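Local coordinates for protein 4-hydroxybenzoyl-CoA thioesterase (Pseudomonas sp. CBS3, PDB 1LO7) that hydrolyses 4-hydroxybenzoyl-CoA to 4-hydroxybenzoate and coenzyme A, the last step in converting 4-chlorobenzoate to 4-hydroxybenzoate, at residues A[36-39]-A[40-44]; A[134-137]-A[138-141]. All blocks are in the same frame, centred on the assembly; numbering follows the deposited sequence. Where two conformers were deposited one is given.

Overall arrangement
Helix 25-41 comes early in the chain, after strand 4-10, and interaction 1 is its last turn running into residues 42-44. Helix 47-54 and the remaining strands of the antiparallel sheet follow, and after strand 126-130 the chain ends in helix 134-140, the site of interaction 2. Each contact is a continuous run of chain, so neither spans a long loop; they stand in series, without nesting or crossing. The fold nevertheless brings the centres of interactions 1 and 2 to about 11 Å apart. C140 packs on Y38 and F39, with F39 CD1 3.7 Å from C140 SG, and L44 lies against Y136 and L139. The C-terminal helix is thereby tied to the end of the long helix that the sheet wraps.

Interaction 1. Residues A[36-39]-A[40-44]; sequences RNYF and IKCGL
The backbone of R36-F39 runs on into I40-L44 as the last turn of a helix, with I40 N bonded to R36 O, K41 N to N37 O and C42 N to Y38 O, before G43 swings to positive phi (106°). L44 N reaches back to F39 O (3.0 Å) and G43 N to I40 O (3.0 Å). Glycine suits this place because a CB would be jammed against the preceding carbonyl oxygen. Beyond it L44 lies alongside F39, CD2 meeting ring atom CD1 at 3.9 Å. C42 sets SG over one face of the Y38 ring, 4.0 Å from its centroid, a sulfur-aromatic contact. K41, bent at chi2 (-69°) and chi4, curls back so that NZ donates to N37 OD1 (2.9 Å), with the amine tilted 23° from the carbonyl plane. A leucine in place of N37 would probably leave the K41 amine without this acceptor and free to swing into solvent. R36 lays NH1 beside I40 CG1 (3.8 Å), while NH2 forms salt bridges to D75 and E12 of the second subunit. The glycine turn with its F39-L44 apolar pair is a Schellman motif, here ending the long helix wrapped by the sheet of the hot dog fold.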
loop_
_atom_site.group_PDB
_atom_site.type_symbol
_atom_site.label_atom_id
_atom_site.label_comp_id
_atom_site.label_asym_id
_atom_site.label_seq_id
_atom_site.Cartn_x
_atom_site.Cartn_y
_atom_site.Cartn_z
ATOM N N ARG A 36 -5.565 16.281 3.176
ATOM C CA ARG A 36 -6.996 16.328 2.934
ATOM C C ARG A 36 -7.726 16.645 4.223
ATOM O O ARG A 36 -8.731 17.368 4.209
ATOM C CB ARG A 36 -7.494 15.008 2.372
ATOM C CG ARG A 36 -8.815 15.174 1.619
ATOM C CD ARG A 36 -9.267 13.858 0.991
ATOM N NE ARG A 36 -9.567 12.831 2.024
ATOM C CZ ARG A 36 -10.726 12.742 2.689
ATOM N NH1 ARG A 36 -11.749 13.552 2.475
ATOM N NH2 ARG A 36 -10.858 11.789 3.606
ATOM N N ASN A 37 -7.229 16.067 5.324
ATOM C CA ASN A 37 -7.818 16.298 6.635
ATOM C C ASN A 37 -7.808 17.801 6.961
ATOM O O ASN A 37 -8.738 18.362 7.600
ATOM C CB ASN A 37 -7.031 15.507 7.720
ATOM C CG ASN A 37 -7.623 15.766 9.126
ATOM O OD1 ASN A 37 -8.721 15.245 9.456
ATOM N ND2 ASN A 37 -6.940 16.568 9.928
ATOM N N TYR A 38 -6.715 18.467 6.536
ATOM C CA TYR A 38 -6.588 19.912 6.775
ATOM C C TYR A 38 -7.739 20.620 6.104
ATOM O O TYR A 38 -8.442 21.398 6.715
ATOM C CB TYR A 38 -5.271 20.401 6.142
ATOM C CG TYR A 38 -5.113 21.896 6.155
ATOM C CD1 TYR A 38 -4.585 22.557 7.270
ATOM C CD2 TYR A 38 -5.481 22.644 5.036
ATOM C CE1 TYR A 38 -4.431 23.947 7.275
ATOM C CE2 TYR A 38 -5.335 24.033 5.015
ATOM C CZ TYR A 38 -4.814 24.672 6.140
ATOM O OH TYR A 38 -4.691 26.037 6.083
ATOM N N PHE A 39 -7.957 20.337 4.819
ATOM C CA PHE A 39 -9.040 21.005 4.129
ATOM C C PHE A 39 -10.411 20.655 4.718
ATOM O O PHE A 39 -11.262 21.560 4.838
ATOM C CB PHE A 39 -8.994 20.666 2.617
ATOM C CG PHE A 39 -7.787 21.296 1.965
ATOM C CD1 PHE A 39 -7.651 22.679 2.000
ATOM C CD2 PHE A 39 -6.783 20.544 1.340
ATOM C CE1 PHE A 39 -6.552 23.315 1.418
ATOM C CE2 PHE A 39 -5.667 21.163 0.764
ATOM C CZ PHE A 39 -5.560 22.556 0.791
ATOM N N ILE A 40 -10.642 19.353 5.065
ATOM C CA ILE A 40 -11.945 18.961 5.627
ATOM C C ILE A 40 -12.199 19.698 6.946
ATOM O O ILE A 40 -13.312 20.216 7.198
ATOM C CB ILE A 40 -12.068 17.448 5.813
ATOM C CG1 ILE A 40 -12.138 16.716 4.472
ATOM C CG2 ILE A 40 -13.241 17.068 6.719
ATOM C CD1 ILE A 40 -13.436 16.942 3.688
ATOM N N LYS A 41 -11.156 19.762 7.764
ATOM C CA LYS A 41 -11.294 20.426 9.030
ATOM C C LYS A 41 -11.485 21.898 8.844
ATOM O O LYS A 41 -12.113 22.552 9.674
ATOM C CB LYS A 41 -10.147 20.094 9.974
ATOM C CG LYS A 41 -10.180 18.614 10.400
ATOM C CD LYS A 41 -11.377 18.291 11.310
ATOM C CE LYS A 41 -11.318 16.910 11.960
ATOM N NZ LYS A 41 -11.084 15.891 10.942
ATOM N N CYS A 42 -10.930 22.435 7.762
ATOM C CA CYS A 42 -11.084 23.857 7.497
ATOM C C CYS A 42 -12.481 24.190 6.947
ATOM O O CYS A 42 -12.838 25.357 6.795
ATOM C CB CYS A 42 -9.983 24.429 6.596
ATOM S SG CYS A 42 -8.448 24.636 7.532
ATOM N N GLY A 43 -13.266 23.166 6.637
ATOM C CA GLY A 43 -14.631 23.417 6.136
ATOM C C GLY A 43 -14.889 23.187 4.656
ATOM O O GLY A 43 -15.996 23.429 4.195
ATOM N N LEU A 44 -13.912 22.721 3.884
ATOM C CA LEU A 44 -14.224 22.494 2.495
ATOM C C LEU A 44 -15.025 21.206 2.422
ATOM O O LEU A 44 -14.921 20.284 3.263
ATOM C CB LEU A 44 -12.930 22.255 1.678
ATOM C CG LEU A 44 -12.131 23.514 1.319
ATOM C CD1 LEU A 44 -11.380 24.098 2.516
ATOM C CD2 LEU A 44 -11.134 23.188 0.209
#

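Interaction 2. Residues A[134-137]-A[138-141]; sequences ADYI and ELCS
C140 N donates to Y136 O at 3.0 Å, with an N-H...O angle of 154°, and matching bonds join E138 N to A134 O (3.0 Å) and L139 N to D135 O (3.1 Å). These make helix 134-140 regular until its end, where the bond from S141 N to I137 O is weak. S141 N also bonds to E138 O (3.2 Å); a further bond from S141 OG to the same oxygen is doubtful, because S141 was modelled in two conformers. Among the side chains, L139 CD1 meets Y136 CD1 obliquely at 4.2 Å, a loose apolar touch. The small side chain of C140 leaves room for W87 to pack on it. D135 in the first turn forms a salt bridge to R54, which also makes a cation-pi contact with the Y136 ring, so one arginine serves two neighbouring residues. An acid so near the amino end of a helix is likely to be stabilised by the helix dipole as well, whereas the exposed terminal carboxylate of S141 would probably gain no such help at the carboxyl end. The chemistry thus implies a helix anchored by apolar and aromatic groups on its inner face and by R54 at its start.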
loop_
_atom_site.group_PDB
_atom_site.type_symbol
_atom_site.label_atom_id
_atom_site.label_comp_id
_atom_site.label_asym_id
_atom_site.label_seq_id
_atom_site.Cartn_x
_atom_site.Cartn_y
_atom_site.Cartn_z
ATOM N N ALA A 134 -10.722 31.718 -4.145
ATOM C CA ALA A 134 -10.718 32.693 -3.071
ATOM C C ALA A 134 -11.484 32.221 -1.859
ATOM O O ALA A 134 -11.084 32.466 -0.730
ATOM C CB ALA A 134 -11.326 33.989 -3.584
ATOM N N ASP A 135 -12.615 31.540 -2.093
ATOM C CA ASP A 135 -13.434 31.055 -0.989
ATOM C C ASP A 135 -12.691 30.018 -0.162
ATOM O O ASP A 135 -12.867 29.910 1.024
ATOM C CB ASP A 135 -14.862 30.565 -1.386
ATOM C CG ASP A 135 -14.848 29.595 -2.513
ATOM O OD1 ASP A 135 -14.053 29.677 -3.418
ATOM O OD2 ASP A 135 -15.771 28.669 -2.471
ATOM N N TYR A 136 -11.842 29.256 -0.809
ATOM C CA TYR A 136 -11.082 28.238 -0.089
ATOM C C TYR A 136 -10.011 28.877 0.775
ATOM O O TYR A 136 -9.764 28.442 1.904
ATOM C CB TYR A 136 -10.472 27.262 -1.102
ATOM C CG TYR A 136 -11.491 26.310 -1.641
ATOM C CD1 TYR A 136 -12.821 26.312 -1.213
ATOM C CD2 TYR A 136 -11.124 25.421 -2.656
ATOM C CE1 TYR A 136 -13.772 25.438 -1.759
ATOM C CE2 TYR A 136 -12.039 24.516 -3.184
ATOM C CZ TYR A 136 -13.368 24.528 -2.744
ATOM O OH TYR A 136 -14.267 23.613 -3.302
ATOM N N ILE A 137 -9.374 29.923 0.248
ATOM C CA ILE A 137 -8.360 30.615 1.005
ATOM C C ILE A 137 -9.004 31.156 2.264
ATOM O O ILE A 137 -8.470 31.068 3.385
ATOM C CB ILE A 137 -7.756 31.729 0.202
ATOM C CG1 ILE A 137 -6.893 31.052 -0.820
ATOM C CG2 ILE A 137 -6.798 32.538 1.064
ATOM C CD1 ILE A 137 -6.171 32.051 -1.700
ATOM N N GLU A 138 -10.195 31.690 2.080
ATOM C CA GLU A 138 -10.876 32.208 3.267
ATOM C C GLU A 138 -11.196 31.124 4.331
ATOM O O GLU A 138 -11.021 31.317 5.551
ATOM C CB GLU A 138 -12.145 32.988 2.911
ATOM C CG GLU A 138 -12.691 33.644 4.195
ATOM C CD GLU A 138 -11.949 34.901 4.565
ATOM O OE1 GLU A 138 -11.268 35.539 3.770
ATOM O OE2 GLU A 138 -12.120 35.208 5.831
ATOM N N LEU A 139 -11.662 29.955 3.895
ATOM C CA LEU A 139 -11.990 28.900 4.835
ATOM C C LEU A 139 -10.757 28.456 5.579
ATOM O O LEU A 139 -10.838 28.114 6.762
ATOM C CB LEU A 139 -12.565 27.634 4.146
ATOM C CG LEU A 139 -13.982 27.780 3.618
ATOM C CD1 LEU A 139 -14.305 26.581 2.742
ATOM C CD2 LEU A 139 -14.976 27.850 4.786
ATOM N N CYS A 140 -9.620 28.436 4.863
ATOM C CA CYS A 140 -8.366 27.975 5.476
ATOM C C CYS A 140 -7.654 29.001 6.346
ATOM O O CYS A 140 -6.718 28.686 7.089
ATOM C CB CYS A 140 -7.404 27.458 4.391
ATOM S SG CYS A 140 -8.097 26.001 3.521
ATOM N N SER A 141 -8.074 30.245 6.265
ATOM C CA SER A 141 -7.441 31.296 7.041
ATOM C C SER A 141 -7.816 31.267 8.501
ATOM O O SER A 141 -8.828 30.611 8.824
ATOM C CB SER A 141 -7.850 32.649 6.525
ATOM O OG SER A 141 -9.118 32.896 7.111
ATOM O OXT SER A 141 -7.041 31.855 9.274
#